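ABC transporter, substrate binding protein (Agrobacterium tumefaciens, PDB 3C9H) probably captures a solute in the periplasm and delivers it to the membrane part of an ABC importer, and binds a magnesium ion. Local coordinates at residues A166-I178 with D225-S237. Residues are numbered along the deposited sequence; the frame is centred on the assembly and turned at random.
Sequences AKEVHGRIATYDI and DGRFVLGYNILGS
V229 CG1 lies over one face of the R172 guanidinium, 3.3 Å from R172 NH2. The edge of the group meets two backbone carbonyls. R172 NH2 reaches G226 O at 2.9 Å, in the guanidinium plane and nearly straight (162°), while NE makes a longer, tilted bond to R227 O. R172 NH1 turns back to E168 O, so all three nitrogens are held. A bend at chi3 (63°) brings the group round. The F228 ring lies obliquely against A174, with CE2 3.5 Å from A174 CB. At the edge of the Y232 ring, in its plane, sits T175 OG1. Placed opposite the backbone N (chi1 -166°), it donates to Y232 O at 2.8 Å. The backbone carbonyl N233 O, buried without a partner in the model, meets the Y176 ring edge. Y176 OH touches L235 CG and hydrogen-bonds S216 OG and a citrate, probably a crystallisation additive. V229 N donates to R172 O, A174 N to L230 O, and Y232 N to A174 O. Strand 173-176 pairs in parallel with both 230-235 and 211-213, consistent with one lobe of the periplasmic binding protein fold. Helix 155-164 packs on V169, I173 and L230, and helix 216-224 against F228.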
ATOM      1  N   ALA A 166     -29.571  -1.277  -7.874  1.00 42.58           N
ATOM      2  CA  ALA A 166     -29.668  -0.207  -6.874  1.00 43.58           C
ATOM      3  C   ALA A 166     -30.012  -0.679  -5.455  1.00 44.48           C
ATOM      4  O   ALA A 166     -29.324  -0.319  -4.494  1.00 44.55           O
ATOM      5  CB  ALA A 166     -30.667   0.847  -7.328  1.00 43.19           C
ATOM      6  N   LYS A 167     -31.070  -1.481  -5.324  1.00 45.53           N
ATOM      7  CA  LYS A 167     -31.572  -1.885  -4.001  1.00 46.13           C
ATOM      8  C   LYS A 167     -30.712  -2.949  -3.350  1.00 46.23           C
ATOM      9  O   LYS A 167     -30.478  -2.904  -2.150  1.00 47.28           O
ATOM     10  CB  LYS A 167     -33.031  -2.385  -4.086  1.00 46.87           C
ATOM     11  CG  LYS A 167     -34.039  -1.285  -4.415  1.00 47.77           C
ATOM     12  CD  LYS A 167     -35.482  -1.827  -4.530  1.00 48.01           C
ATOM     13  CE  LYS A 167     -36.330  -0.981  -5.488  1.00 49.01           C
ATOM     14  NZ  LYS A 167     -36.007  -1.256  -6.933  1.00 50.09           N
ATOM     15  N   GLU A 168     -30.238  -3.910  -4.126  1.00 46.12           N
ATOM     16  CA  GLU A 168     -29.401  -4.971  -3.566  1.00 46.00           C
ATOM     17  C   GLU A 168     -28.059  -4.448  -3.052  1.00 44.81           C
ATOM     18  O   GLU A 168     -27.641  -4.818  -1.947  1.00 44.93           O
ATOM     19  CB  GLU A 168     -29.179  -6.101  -4.586  1.00 46.35           C
ATOM     20  CG  GLU A 168     -30.392  -7.030  -4.715  1.00 49.05           C
ATOM     21  CD  GLU A 168     -30.127  -8.305  -5.548  1.00 49.66           C
ATOM     22  OE1 GLU A 168     -29.048  -8.422  -6.201  1.00 54.20           O
ATOM     23  OE2 GLU A 168     -31.029  -9.189  -5.552  1.00 55.37           O
ATOM     24  N   VAL A 169     -27.397  -3.597  -3.849  1.00 43.08           N
ATOM     25  CA  VAL A 169     -26.046  -3.095  -3.529  1.00 41.38           C
ATOM     26  C   VAL A 169     -26.006  -2.003  -2.479  1.00 39.65           C
ATOM     27  O   VAL A 169     -24.944  -1.733  -1.931  1.00 38.84           O
ATOM     28  CB  VAL A 169     -25.312  -2.508  -4.765  1.00 41.35           C
ATOM     29  CG1 VAL A 169     -25.175  -3.550  -5.841  1.00 41.81           C
ATOM     30  CG2 VAL A 169     -26.022  -1.258  -5.277  1.00 40.74           C
ATOM     31  N   HIS A 170     -27.140  -1.364  -2.208  1.00 37.86           N
ATOM     32  CA  HIS A 170     -27.131  -0.140  -1.418  1.00 36.87           C
ATOM     33  C   HIS A 170     -26.599  -0.333   0.008  1.00 35.67           C
ATOM     34  O   HIS A 170     -27.132  -1.131   0.775  1.00 35.32           O
ATOM     35  CB  HIS A 170     -28.506   0.523  -1.368  1.00 37.37           C
ATOM     36  CG  HIS A 170     -28.457   1.906  -0.805  1.00 37.17           C
ATOM     37  ND1 HIS A 170     -28.294   3.021  -1.594  1.00 36.81           N
ATOM     38  CD2 HIS A 170     -28.472   2.346   0.473  1.00 37.27           C
ATOM     39  CE1 HIS A 170     -28.227   4.094  -0.826  1.00 37.11           C
ATOM     40  NE2 HIS A 170     -28.338   3.711   0.432  1.00 36.76           N
ATOM     41  N   GLY A 171     -25.544   0.411   0.347  1.00 33.88           N
ATOM     42  CA  GLY A 171     -24.850   0.245   1.611  1.00 32.34           C
ATOM     43  C   GLY A 171     -24.072  -1.055   1.720  1.00 31.00           C
ATOM     44  O   GLY A 171     -23.665  -1.431   2.804  1.00 30.56           O
ATOM     45  N   ARG A 172     -23.866  -1.748   0.602  1.00 29.57           N
ATOM     46  CA  ARG A 172     -23.136  -3.012   0.608  1.00 29.12           C
ATOM     47  C   ARG A 172     -21.963  -2.975  -0.377  1.00 27.67           C
ATOM     48  O   ARG A 172     -21.512  -4.004  -0.891  1.00 26.46           O
ATOM     49  CB  ARG A 172     -24.092  -4.181   0.346  1.00 29.50           C
ATOM     50  CG  ARG A 172     -25.097  -4.307   1.489  1.00 30.90           C
ATOM     51  CD  ARG A 172     -26.077  -5.430   1.331  1.00 32.41           C
ATOM     52  NE  ARG A 172     -25.417  -6.725   1.331  1.00 34.89           N
ATOM     53  CZ  ARG A 172     -25.592  -7.669   0.407  1.00 36.22           C
ATOM     54  NH1 ARG A 172     -26.444  -7.512  -0.603  1.00 38.33           N
ATOM     55  NH2 ARG A 172     -24.917  -8.798   0.507  1.00 36.57           N
ATOM     56  N   ILE A 173     -21.442  -1.773  -0.609  1.00 26.16           N
ATOM     57  CA  ILE A 173     -20.150  -1.633  -1.293  1.00 25.82           C
ATOM     58  C   ILE A 173     -19.254  -0.766  -0.449  1.00 24.37           C
ATOM     59  O   ILE A 173     -19.722   0.011   0.388  1.00 22.66           O
ATOM     60  CB  ILE A 173     -20.270  -1.058  -2.721  1.00 25.42           C
ATOM     61  CG1 ILE A 173     -20.827   0.366  -2.674  1.00 26.36           C
ATOM     62  CG2 ILE A 173     -21.149  -1.993  -3.594  1.00 26.08           C
ATOM     63  CD1 ILE A 173     -20.705   1.093  -3.967  1.00 25.81           C
ATOM     64  N   ALA A 174     -17.952  -0.906  -0.667  1.00 24.03           N
ATOM     65  CA  ALA A 174     -16.979  -0.232   0.182  1.00 23.30           C
ATOM     66  C   ALA A 174     -15.701   0.162  -0.575  1.00 22.74           C
ATOM     67  O   ALA A 174     -15.338  -0.447  -1.579  1.00 21.40           O
ATOM     68  CB  ALA A 174     -16.623  -1.113   1.368  1.00 23.25           C
ATOM     69  N   THR A 175     -15.041   1.197  -0.057  1.00 22.45           N
ATOM     70  CA  THR A 175     -13.765   1.668  -0.570  1.00 22.21           C
ATOM     71  C   THR A 175     -12.977   2.371   0.548  1.00 22.16           C
ATOM     72  O   THR A 175     -13.443   2.490   1.699  1.00 21.37           O
ATOM     73  CB  THR A 175     -13.959   2.603  -1.784  1.00 22.80           C
ATOM     74  OG1 THR A 175     -12.707   2.781  -2.454  1.00 23.20           O
ATOM     75  CG2 THR A 175     -14.534   3.971  -1.363  1.00 22.77           C
ATOM     76  N   TYR A 176     -11.749   2.779   0.227  1.00 21.31           N
ATOM     77  CA  TYR A 176     -10.919   3.509   1.177  1.00 21.27           C
ATOM     78  C   TYR A 176     -11.524   4.880   1.457  1.00 21.36           C
ATOM     79  O   TYR A 176     -11.972   5.564   0.549  1.00 19.89           O
ATOM     80  CB  TYR A 176      -9.514   3.741   0.628  1.00 21.16           C
ATOM     81  CG  TYR A 176      -8.527   2.638   0.896  1.00 20.98           C
ATOM     82  CD1 TYR A 176      -7.978   1.896  -0.149  1.00 22.20           C
ATOM     83  CD2 TYR A 176      -8.119   2.352   2.187  1.00 21.49           C
ATOM     84  CE1 TYR A 176      -7.025   0.895   0.107  1.00 22.30           C
ATOM     85  CE2 TYR A 176      -7.174   1.371   2.433  1.00 20.36           C
ATOM     86  CZ  TYR A 176      -6.631   0.662   1.399  1.00 20.49           C
ATOM     87  OH  TYR A 176      -5.694  -0.298   1.678  1.00 20.57           O
ATOM     88  N   ASP A 177     -11.521   5.238   2.723  1.00 21.81           N
ATOM     89  CA  ASP A 177     -11.696   6.603   3.146  1.00 22.65           C
ATOM     90  C   ASP A 177     -10.384   7.328   2.884  1.00 22.67           C
ATOM     91  O   ASP A 177      -9.417   7.173   3.627  1.00 21.93           O
ATOM     92  CB  ASP A 177     -12.016   6.628   4.626  1.00 22.75           C
ATOM     93  CG  ASP A 177     -12.291   8.026   5.144  1.00 23.44           C
ATOM     94  OD1 ASP A 177     -11.994   9.028   4.451  1.00 28.21           O
ATOM     95  OD2 ASP A 177     -12.829   8.108   6.255  1.00 28.24           O
ATOM     96  N   ILE A 178     -10.367   8.108   1.825  1.00 23.04           N
ATOM     97  CA  ILE A 178      -9.152   8.770   1.399  1.00 24.08           C
ATOM     98  C   ILE A 178      -8.692   9.849   2.376  1.00 25.34           C
ATOM     99  O   ILE A 178      -7.533  10.256   2.340  1.00 26.12           O
ATOM    100  CB  ILE A 178      -9.211   9.292  -0.039  1.00 23.39           C
ATOM    101  CG1 ILE A 178     -10.051  10.577  -0.169  1.00 23.69           C
ATOM    102  CG2 ILE A 178      -9.708   8.206  -0.977  1.00 23.20           C
ATOM    103  CD1 ILE A 178      -9.874  11.277  -1.497  1.00 23.17           C
ATOM    104  N   ASP A 225     -17.567 -12.308   4.238  1.00 31.74           N
ATOM    105  CA  ASP A 225     -18.763 -12.918   4.777  1.00 31.88           C
ATOM    106  C   ASP A 225     -20.038 -12.294   4.222  1.00 32.26           C
ATOM    107  O   ASP A 225     -21.101 -12.436   4.792  1.00 32.59           O
ATOM    108  CB  ASP A 225     -18.753 -12.869   6.304  1.00 32.86           C
ATOM    109  CG  ASP A 225     -18.833 -11.473   6.843  1.00 33.68           C
ATOM    110  OD1 ASP A 225     -19.155 -10.539   6.086  1.00 34.60           O
ATOM    111  OD2 ASP A 225     -18.582 -11.318   8.047  1.00 38.73           O
ATOM    112  N   GLY A 226     -19.919 -11.569   3.122  1.00 31.73           N
ATOM    113  CA  GLY A 226     -21.089 -11.146   2.381  1.00 30.84           C
ATOM    114  C   GLY A 226     -21.819  -9.947   2.910  1.00 30.51           C
ATOM    115  O   GLY A 226     -22.815  -9.580   2.323  1.00 29.66           O
ATOM    116  N   ARG A 227     -21.335  -9.304   3.982  1.00 29.47           N
ATOM    117  CA  ARG A 227     -21.924  -8.018   4.395  1.00 29.63           C
ATOM    118  C   ARG A 227     -21.865  -7.000   3.254  1.00 29.13           C
ATOM    119  O   ARG A 227     -22.805  -6.215   3.055  1.00 29.49           O
ATOM    120  CB  ARG A 227     -21.232  -7.445   5.636  1.00 29.72           C
ATOM    121  CG  ARG A 227     -21.677  -8.092   6.955  1.00 31.20           C
ATOM    122  CD  ARG A 227     -20.854  -7.593   8.133  1.00 30.84           C
ATOM    123  NE  ARG A 227     -19.576  -8.291   8.194  1.00 32.61           N
ATOM    124  CZ  ARG A 227     -18.617  -8.053   9.087  1.00 34.15           C
ATOM    125  NH1 ARG A 227     -18.757  -7.103   9.992  1.00 35.24           N
ATOM    126  NH2 ARG A 227     -17.503  -8.774   9.062  1.00 34.42           N
ATOM    127  N   PHE A 228     -20.753  -7.052   2.503  1.00 28.07           N
ATOM    128  CA  PHE A 228     -20.536  -6.247   1.317  1.00 27.13           C
ATOM    129  C   PHE A 228     -20.412  -7.154   0.123  1.00 26.19           C
ATOM    130  O   PHE A 228     -19.867  -8.234   0.227  1.00 26.44           O
ATOM    131  CB  PHE A 228     -19.216  -5.470   1.439  1.00 26.92           C
ATOM    132  CG  PHE A 228     -19.214  -4.404   2.516  1.00 26.88           C
ATOM    133  CD1 PHE A 228     -20.379  -3.822   2.976  1.00 27.17           C
ATOM    134  CD2 PHE A 228     -18.002  -3.931   3.009  1.00 28.82           C
ATOM    135  CE1 PHE A 228     -20.349  -2.829   3.952  1.00 27.83           C
ATOM    136  CE2 PHE A 228     -17.966  -2.938   3.986  1.00 27.65           C
ATOM    137  CZ  PHE A 228     -19.145  -2.392   4.453  1.00 27.42           C
ATOM    138  N   VAL A 229     -20.890  -6.699  -1.026  1.00 25.89           N
ATOM    139  CA  VAL A 229     -20.790  -7.498  -2.252  1.00 25.02           C
ATOM    140  C   VAL A 229     -19.580  -7.102  -3.119  1.00 24.44           C
ATOM    141  O   VAL A 229     -19.083  -7.907  -3.892  1.00 24.27           O
ATOM    142  CB  VAL A 229     -22.080  -7.388  -3.056  1.00 25.59           C
ATOM    143  CG1 VAL A 229     -23.260  -7.893  -2.196  1.00 24.78           C
ATOM    144  CG2 VAL A 229     -22.309  -5.956  -3.572  1.00 23.18           C
ATOM    145  N   LEU A 230     -19.122  -5.859  -2.985  1.00 23.59           N
ATOM    146  CA  LEU A 230     -18.022  -5.322  -3.794  1.00 23.14           C
ATOM    147  C   LEU A 230     -17.140  -4.378  -2.975  1.00 22.47           C
ATOM    148  O   LEU A 230     -17.640  -3.588  -2.163  1.00 21.63           O
ATOM    149  CB  LEU A 230     -18.561  -4.518  -4.991  1.00 23.20           C
ATOM    150  CG  LEU A 230     -19.072  -5.262  -6.225  1.00 24.28           C
ATOM    151  CD1 LEU A 230     -19.899  -4.302  -7.088  1.00 24.08           C
ATOM    152  CD2 LEU A 230     -17.926  -5.881  -7.022  1.00 22.84           C
ATOM    153  N   GLY A 231     -15.834  -4.444  -3.216  1.00 22.35           N
ATOM    154  CA  GLY A 231     -14.901  -3.409  -2.768  1.00 22.21           C
ATOM    155  C   GLY A 231     -14.101  -2.832  -3.928  1.00 22.18           C
ATOM    156  O   GLY A 231     -13.774  -3.537  -4.898  1.00 20.60           O
ATOM    157  N   TYR A 232     -13.771  -1.548  -3.817  1.00 22.56           N
ATOM    158  CA  TYR A 232     -13.110  -0.803  -4.872  1.00 22.66           C
ATOM    159  C   TYR A 232     -11.756  -0.261  -4.376  1.00 21.84           C
ATOM    160  O   TYR A 232     -11.686   0.291  -3.284  1.00 20.94           O
ATOM    161  CB  TYR A 232     -14.005   0.361  -5.343  1.00 23.86           C
ATOM    162  CG  TYR A 232     -13.340   1.247  -6.352  1.00 24.20           C
ATOM    163  CD1 TYR A 232     -13.249   0.857  -7.677  1.00 26.88           C
ATOM    164  CD2 TYR A 232     -12.790   2.475  -5.990  1.00 25.90           C
ATOM    165  CE1 TYR A 232     -12.604   1.648  -8.616  1.00 26.89           C
ATOM    166  CE2 TYR A 232     -12.142   3.286  -6.932  1.00 25.74           C
ATOM    167  CZ  TYR A 232     -12.051   2.864  -8.234  1.00 26.10           C
ATOM    168  OH  TYR A 232     -11.431   3.648  -9.185  1.00 27.28           O
ATOM    169  N   ASN A 233     -10.718  -0.396  -5.197  1.00 21.40           N
ATOM    170  CA  ASN A 233      -9.351   0.070  -4.874  1.00 21.61           C
ATOM    171  C   ASN A 233      -8.722  -0.602  -3.667  1.00 21.08           C
ATOM    172  O   ASN A 233      -8.035   0.036  -2.862  1.00 21.33           O
ATOM    173  CB  ASN A 233      -9.321   1.588  -4.683  1.00 22.59           C
ATOM    174  CG  ASN A 233      -9.070   2.348  -5.970  1.00 23.49           C
ATOM    175  OD1 ASN A 233      -8.898   3.586  -5.953  1.00 27.78           O
ATOM    176  ND2 ASN A 233      -9.031   1.636  -7.080  1.00 20.63           N
ATOM    177  N   ILE A 234      -8.906  -1.910  -3.577  1.00 20.58           N
ATOM    178  CA  ILE A 234      -8.415  -2.693  -2.467  1.00 20.74           C
ATOM    179  C   ILE A 234      -7.020  -3.188  -2.842  1.00 20.90           C
ATOM    180  O   ILE A 234      -6.751  -3.434  -4.012  1.00 19.82           O
ATOM    181  CB  ILE A 234      -9.388  -3.887  -2.156  1.00 21.61           C
ATOM    182  CG1 ILE A 234     -10.805  -3.331  -1.943  1.00 22.13           C
ATOM    183  CG2 ILE A 234      -8.909  -4.705  -0.931  1.00 20.67           C
ATOM    184  CD1 ILE A 234     -10.893  -2.215  -0.894  1.00 23.36           C
ATOM    185  N   LEU A 235      -6.142  -3.335  -1.844  1.00 21.20           N
ATOM    186  CA  LEU A 235      -4.821  -3.879  -2.075  1.00 21.49           C
ATOM    187  C   LEU A 235      -4.895  -5.335  -2.558  1.00 21.55           C
ATOM    188  O   LEU A 235      -5.395  -6.208  -1.860  1.00 21.27           O
ATOM    189  CB  LEU A 235      -3.937  -3.724  -0.831  1.00 21.79           C
ATOM    190  CG  LEU A 235      -3.514  -2.290  -0.435  1.00 22.82           C
ATOM    191  CD1 LEU A 235      -2.652  -2.334   0.831  1.00 24.26           C
ATOM    192  CD2 LEU A 235      -2.783  -1.549  -1.592  1.00 23.72           C
ATOM    193  N   GLY A 236      -4.373  -5.586  -3.752  1.00 21.17           N
ATOM    194  CA  GLY A 236      -4.453  -6.911  -4.372  1.00 21.18           C
ATOM    195  C   GLY A 236      -3.683  -7.963  -3.605  1.00 21.65           C
ATOM    196  O   GLY A 236      -4.076  -9.106  -3.563  1.00 21.68           O
ATOM    197  N   SER A 237      -2.566  -7.563  -2.999  1.00 21.58           N
ATOM    198  CA  SER A 237      -1.739  -8.473  -2.210  1.00 21.59           C
ATOM    199  C   SER A 237      -2.518  -8.991  -1.004  1.00 21.65           C
ATOM    200  O   SER A 237      -2.552 -10.169  -0.740  1.00 22.70           O
ATOM    201  CB  SER A 237      -0.475  -7.735  -1.760  1.00 21.45           C
ATOM    202  OG  SER A 237      -0.805  -6.432  -1.286  1.00 22.50           O
TER